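Local coordinates for putative dihydrodipicolinate synthase family protein (Coccidioides immitis, PDB 3QFE) that is of unknown function but is a putative member of the dihydrodipicolinate synthase family, with a TIM-barrel fold, at residues A[13-18]-A[45-50]; A[69-74]-A[103-108]; A[130-135]-A[166-171]. All coordinates share one frame; numbering follows the deposited sequence.

Contact 1. Residues A[13-18]-A[45-50]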
# COMPACT_ATOMS: atom_id res chain seq x y z
N GLY A 13 8.58 -0.43 -8.41
CA GLY A 13 8.03 -1.77 -8.51
C GLY A 13 6.60 -1.78 -8.04
O GLY A 13 5.98 -0.72 -7.97
N ILE A 14 6.11 -2.97 -7.70
CA ILE A 14 4.74 -3.17 -7.27
C ILE A 14 4.71 -3.48 -5.80
O ILE A 14 5.33 -4.46 -5.34
CB ILE A 14 4.08 -4.35 -8.01
CG1 ILE A 14 4.00 -4.07 -9.50
CG2 ILE A 14 2.65 -4.55 -7.53
CD1 ILE A 14 3.08 -2.87 -9.86
N TRP A 15 3.98 -2.65 -5.05
CA TRP A 15 3.86 -2.77 -3.62
C TRP A 15 2.42 -3.10 -3.25
O TRP A 15 1.50 -2.62 -3.91
CB TRP A 15 4.24 -1.45 -2.95
CG TRP A 15 5.68 -1.10 -3.12
CD1 TRP A 15 6.33 -0.79 -4.29
CD2 TRP A 15 6.67 -1.01 -2.08
NE1 TRP A 15 7.66 -0.54 -4.04
CE2 TRP A 15 7.89 -0.65 -2.70
CE3 TRP A 15 6.63 -1.18 -0.69
CZ2 TRP A 15 9.06 -0.48 -1.97
CZ3 TRP A 15 7.79 -1.01 0.03
CH2 TRP A 15 9.00 -0.66 -0.62
N CYS A 16 2.23 -3.91 -2.22
CA CYS A 16 0.89 -4.24 -1.74
C CYS A 16 0.60 -3.67 -0.34
O CYS A 16 1.36 -3.93 0.60
CB CYS A 16 0.63 -5.74 -1.73
SG CYS A 16 -0.99 -6.14 -0.99
N PRO A 17 -0.52 -2.91 -0.21
CA PRO A 17 -0.97 -2.46 1.10
C PRO A 17 -1.88 -3.55 1.72
O PRO A 17 -3.09 -3.64 1.41
CB PRO A 17 -1.74 -1.18 0.78
CG PRO A 17 -2.32 -1.44 -0.60
CD PRO A 17 -1.38 -2.40 -1.29
N ALA A 18 -1.27 -4.36 2.60
CA ALA A 18 -1.87 -5.60 3.08
C ALA A 18 -3.10 -5.37 3.96
O ALA A 18 -3.14 -4.43 4.75
CB ALA A 18 -0.83 -6.41 3.84
N GLY A 45 6.17 -12.14 -6.00
CA GLY A 45 6.71 -11.24 -7.01
C GLY A 45 6.60 -9.77 -6.65
O GLY A 45 6.92 -8.91 -7.45
N LEU A 46 6.17 -9.45 -5.44
CA LEU A 46 6.03 -8.04 -5.08
C LEU A 46 7.38 -7.41 -4.78
O LEU A 46 8.31 -8.08 -4.34
CB LEU A 46 5.10 -7.86 -3.87
CG LEU A 46 3.66 -8.37 -4.01
CD1 LEU A 46 2.95 -8.21 -2.69
CD2 LEU A 46 2.92 -7.66 -5.13
N THR A 47 7.47 -6.11 -4.99
CA THR A 47 8.68 -5.38 -4.62
C THR A 47 8.73 -5.13 -3.10
O THR A 47 9.78 -5.26 -2.49
CB THR A 47 8.80 -4.06 -5.41
OG1 THR A 47 8.84 -4.35 -6.81
CG2 THR A 47 10.08 -3.28 -4.99
N GLY A 48 7.62 -4.80 -2.49
CA GLY A 48 7.59 -4.53 -1.06
C GLY A 48 6.18 -4.55 -0.53
O GLY A 48 5.23 -4.62 -1.30
N LEU A 49 6.06 -4.50 0.80
CA LEU A 49 4.77 -4.39 1.47
C LEU A 49 4.58 -3.02 2.12
O LEU A 49 5.49 -2.46 2.75
CB LEU A 49 4.56 -5.50 2.50
CG LEU A 49 4.47 -6.96 2.00
CD1 LEU A 49 4.38 -7.94 3.15
CD2 LEU A 49 3.29 -7.18 1.07
N VAL A 50 3.36 -2.50 1.97
CA VAL A 50 2.93 -1.38 2.75
C VAL A 50 2.08 -1.91 3.88
O VAL A 50 1.03 -2.49 3.64
CB VAL A 50 2.18 -0.34 1.88
CG1 VAL A 50 1.52 0.72 2.77
CG2 VAL A 50 3.14 0.28 0.86
O HOH W 1 -1.59 -1.72 4.45
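The tight part of this contact lies where the indole of W15 covers G48. With CG anti to its own carbonyl carbon (chi1 -66°), W15 lays its six-membered ring over the G48 backbone, and G48 CA, which carries no side chain, sits 3.7 Å from the ring centroid in a CH-pi contact. W15 NE1 bonds to Q11 O, and F199 meets the indole edge-to-face. Strand 13-17 runs parallel to strand 48-51: C16 N donates to G48 O (3.2 Å), and C16 O receives V50 N at 2.8 Å from above its carbonyl plane. On the other face, C16 CB packs 3.5 Å from L46 CD1, under helix 31-42. The side nearer solvent is the partly exposed T47 end, where I14 is held twice: T47 N gives a short bond to I14 O (2.7 Å), and T47 OG1 accepts a more bent one from I14 N. At the A18 end the pairing is buried but hydrated: A18 N donates to V50 O at 3.1 Å, and a water donates to both V50 O and A18 O. Neighbouring parallel strands with a helix between them in sequence form a beta-alpha-beta crossover, here the opening unit of the TIM barrel.

Contact 2. Residues A[69-74]-A[103-108]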
# COMPACT_ATOMS: atom_id res chain seq x y z
N LEU A 69 1.83 -5.49 14.16
CA LEU A 69 1.67 -5.83 12.76
C LEU A 69 2.96 -5.59 12.01
O LEU A 69 3.35 -6.42 11.20
CB LEU A 69 0.52 -5.07 12.14
CG LEU A 69 -0.87 -5.54 12.54
CD1 LEU A 69 -1.86 -4.58 11.89
CD2 LEU A 69 -1.12 -6.98 12.05
N ILE A 70 3.65 -4.48 12.32
CA ILE A 70 4.90 -4.20 11.65
C ILE A 70 5.89 -5.31 11.97
O ILE A 70 6.50 -5.86 11.05
CB ILE A 70 5.49 -2.82 12.01
CG1 ILE A 70 4.50 -1.72 11.58
CG2 ILE A 70 6.81 -2.60 11.26
CD1 ILE A 70 4.82 -0.30 12.15
N ALA A 71 6.02 -5.66 13.25
CA ALA A 71 6.94 -6.72 13.69
C ALA A 71 6.58 -8.07 13.04
O ALA A 71 7.46 -8.85 12.64
CB ALA A 71 6.90 -6.84 15.24
N THR A 72 5.29 -8.33 12.91
CA THR A 72 4.81 -9.55 12.29
C THR A 72 5.16 -9.53 10.78
O THR A 72 5.65 -10.53 10.25
CB THR A 72 3.30 -9.77 12.57
OG1 THR A 72 3.11 -9.96 13.97
CG2 THR A 72 2.73 -10.97 11.80
N ALA A 73 4.96 -8.37 10.13
CA ALA A 73 5.39 -8.22 8.75
C ALA A 73 6.87 -8.55 8.60
O ALA A 73 7.22 -9.43 7.80
CB ALA A 73 5.07 -6.82 8.20
N ARG A 74 7.73 -7.91 9.40
CA ARG A 74 9.18 -8.15 9.29
C ARG A 74 9.55 -9.63 9.44
O ARG A 74 10.37 -10.15 8.70
CB ARG A 74 9.97 -7.28 10.29
CG ARG A 74 11.49 -7.56 10.36
CD ARG A 74 12.13 -7.33 8.98
NE ARG A 74 11.97 -5.94 8.53
CZ ARG A 74 12.02 -5.55 7.25
NH1 ARG A 74 12.20 -6.45 6.27
NH2 ARG A 74 11.86 -4.26 6.94
N SER A 103 10.06 2.05 13.65
CA SER A 103 11.49 1.88 13.57
C SER A 103 11.92 0.69 14.42
O SER A 103 12.59 -0.22 13.93
CB SER A 103 12.18 3.15 14.02
OG SER A 103 13.58 3.01 13.90
N VAL A 104 11.51 0.69 15.69
CA VAL A 104 11.82 -0.43 16.59
C VAL A 104 11.26 -1.78 16.05
O VAL A 104 11.91 -2.80 16.16
CB VAL A 104 11.34 -0.14 18.07
CG1 VAL A 104 11.57 -1.37 18.99
CG2 VAL A 104 12.08 1.09 18.67
N ALA A 105 10.10 -1.76 15.43
CA ALA A 105 9.47 -3.00 15.00
C ALA A 105 10.06 -3.54 13.69
O ALA A 105 9.76 -4.65 13.29
CB ALA A 105 7.97 -2.83 14.91
N GLY A 106 10.91 -2.76 13.02
CA GLY A 106 11.63 -3.22 11.84
C GLY A 106 11.26 -2.64 10.48
O GLY A 106 11.72 -3.17 9.47
N ALA A 107 10.43 -1.60 10.40
CA ALA A 107 10.11 -0.96 9.11
C ALA A 107 11.34 -0.31 8.44
O ALA A 107 12.31 0.02 9.13
CB ALA A 107 8.99 0.04 9.27
N ASN A 108 11.33 -0.16 7.10
CA ASN A 108 12.44 0.53 6.39
C ASN A 108 12.08 1.98 6.08
O ASN A 108 12.97 2.86 6.01
CB ASN A 108 12.81 -0.16 5.07
CG ASN A 108 13.07 -1.65 5.22
OD1 ASN A 108 12.26 -2.48 4.82
ND2 ASN A 108 14.20 -1.98 5.80
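A Schellman motif ends helix 92-105, and its glycine, G106, offers its carbonyl to an arginine of the preceding helix of the barrel. G106 has positive phi (110°), and without a side chain it lets R74 CG pass close by. R74 starts with CG anti to its backbone N, then bends at chi2 and chi3, so that the guanidinium turns side-on to the loop. NE and NH2 both donate to the one oxygen: R74 NE lies 2.9 Å from G106 O, above the carbonyl plane, whereas R74 NH2 approaches G106 O at 2.8 Å nearly along the C=O axis. R74 NH2 also reaches N108 OD1 at 2.8 Å. Both acceptors lie close to the guanidinium plane, but the N108 amide is turned 67° from it, so NH2 meets OD1 from above the amide plane. Behind this grip the helices come close at A71 and A105, with I70 beside them. A105 CB rests 3.8 Å from I70 CB, and A71 CA points its hydrogen at A105 O, 3.5 Å away. R74 NH1 bonds to F81 O and G78 O, and N108 OD1 also accepts from I83 N, tying helix 63-77 and residues 106-108 to the start of strand 83-86.

Contact 3. Residues A[130-135]-A[166-171]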
# COMPACT_ATOMS: atom_id res chain seq x y z
N PHE A 130 4.89 20.87 9.33
CA PHE A 130 4.69 19.50 9.78
C PHE A 130 5.67 18.53 9.11
O PHE A 130 6.42 17.82 9.79
CB PHE A 130 3.26 19.07 9.46
CG PHE A 130 2.99 17.61 9.69
CD1 PHE A 130 2.75 17.13 10.96
CD2 PHE A 130 2.95 16.73 8.62
CE1 PHE A 130 2.47 15.78 11.18
CE2 PHE A 130 2.69 15.39 8.82
CZ PHE A 130 2.44 14.90 10.10
N PHE A 131 5.68 18.52 7.78
CA PHE A 131 6.60 17.65 7.06
C PHE A 131 8.07 17.97 7.32
O PHE A 131 8.87 17.05 7.45
CB PHE A 131 6.29 17.62 5.58
CG PHE A 131 5.14 16.74 5.24
CD1 PHE A 131 5.26 15.37 5.33
CD2 PHE A 131 3.92 17.28 4.83
CE1 PHE A 131 4.19 14.54 5.02
CE2 PHE A 131 2.85 16.44 4.51
CZ PHE A 131 2.99 15.08 4.61
N ASP A 132 8.41 19.26 7.39
CA ASP A 132 9.75 19.69 7.83
C ASP A 132 10.14 19.09 9.19
O ASP A 132 11.22 18.51 9.35
CB ASP A 132 9.83 21.22 7.92
CG ASP A 132 9.94 21.90 6.55
OD1 ASP A 132 9.98 21.22 5.49
OD2 ASP A 132 9.99 23.16 6.54
N ASP A 133 9.25 19.22 10.17
CA ASP A 133 9.49 18.73 11.52
C ASP A 133 9.57 17.19 11.56
O ASP A 133 10.45 16.61 12.23
CB ASP A 133 8.37 19.23 12.41
CG ASP A 133 8.71 19.15 13.87
OD1 ASP A 133 9.90 18.92 14.21
OD2 ASP A 133 7.79 19.31 14.69
N VAL A 134 8.69 16.54 10.82
CA VAL A 134 8.66 15.10 10.79
C VAL A 134 9.90 14.48 10.14
O VAL A 134 10.48 13.57 10.74
CB VAL A 134 7.33 14.54 10.22
CG1 VAL A 134 7.48 13.08 9.85
CG2 VAL A 134 6.21 14.70 11.25
N SER A 135 10.30 14.97 8.96
CA SER A 135 11.48 14.42 8.24
C SER A 135 12.71 14.54 9.08
O SER A 135 13.50 13.62 9.20
CB SER A 135 11.78 15.17 6.95
OG SER A 135 10.63 15.39 6.19
N ARG A 166 12.73 19.20 -1.51
CA ARG A 166 13.99 19.90 -1.71
C ARG A 166 14.59 20.38 -0.39
O ARG A 166 15.81 20.42 -0.24
CB ARG A 166 13.83 21.07 -2.70
N LYS A 167 13.72 20.71 0.57
CA LYS A 167 14.15 21.15 1.90
C LYS A 167 14.49 19.97 2.84
O LYS A 167 15.06 20.18 3.91
CB LYS A 167 13.05 22.04 2.52
CG LYS A 167 13.24 22.43 4.01
CD LYS A 167 14.33 23.50 4.21
CE LYS A 167 14.48 23.86 5.69
NZ LYS A 167 13.29 24.59 6.22
N ASN A 168 14.14 18.75 2.44
CA ASN A 168 14.19 17.60 3.34
C ASN A 168 14.74 16.33 2.69
O ASN A 168 13.96 15.52 2.20
CB ASN A 168 12.79 17.29 3.87
CG ASN A 168 12.20 18.42 4.66
OD1 ASN A 168 12.78 18.87 5.65
ND2 ASN A 168 11.01 18.88 4.26
N PRO A 169 16.07 16.13 2.72
CA PRO A 169 16.70 14.97 2.05
C PRO A 169 16.27 13.62 2.65
O PRO A 169 16.47 12.58 2.04
CB PRO A 169 18.20 15.19 2.26
CG PRO A 169 18.35 16.63 2.73
CD PRO A 169 17.06 16.96 3.44
N ASN A 170 15.68 13.64 3.84
CA ASN A 170 15.11 12.44 4.43
C ASN A 170 13.72 12.11 3.86
O ASN A 170 13.12 11.09 4.21
CB ASN A 170 15.10 12.56 5.95
CG ASN A 170 14.82 11.25 6.65
OD1 ASN A 170 15.32 10.19 6.24
ND2 ASN A 170 14.04 11.30 7.72
N VAL A 171 13.19 12.99 3.01
CA VAL A 171 11.95 12.69 2.30
C VAL A 171 12.35 12.02 1.02
O VAL A 171 13.12 12.58 0.23
CB VAL A 171 11.09 13.95 2.02
CG1 VAL A 171 10.06 13.69 0.92
CG2 VAL A 171 10.42 14.45 3.33
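F131 O is the best-held polar atom here, gripped by two donors from one turn later in its own helix: S135 N at 2.9 Å and S135 OG at 2.7 Å. The hydroxyl folds back with OG anti to its carbonyl carbon (chi1 -46°), approaching F131 O from above the carbonyl plane. This turns S135 OG against V171 CG2 and the flank of N168 CB, which lies 3.7 Å from it. Two asparagines bridge the segments. N168 sends ND2 to D132 OD1 at 2.8 Å in a nearly straight bond (167°), using the anti lone pair of the carboxylate, whose plane is turned 66° from the amide. N168 ND2 bonds to I164 O too. Two residues on, in the type I turn 168-171, N170 ND2 donates to S135 O at 2.8 Å, on a lone pair in the carbonyl plane, and shares itself with L140 O. K167, bent at chi2 and chi4, adds only a long salt bridge, its NZ 3.6 Å from D132 OD2 at the outer margin. The contact thus ties helix 124-137 to the turn between helix 158-167 and strand 171-176, while F131 and V171 both pack on I164 and F131 also reaches V112 of strand 109-112.

The three contacts follow one another along the chain, each closing before the next opens, and all belong to the same TIM barrel. Contact 1 joins two neighbouring strands of the parallel sheet, 13-17 and 48-51, about 7 Å from the centre of the chain. Contacts 2 and 3 lie further out, each setting one outer helix against the end of the next and the turn that leads into a strand. Strand 48-51 is followed by helix 63-77, which carries the first segment of contact 2. Between centres, contact 2 is 15 Å from contact 1 and 22 Å from contact 3. None touches another: contact 1 belongs to the inner strand wall, contacts 2 and 3 to the helical layer around it.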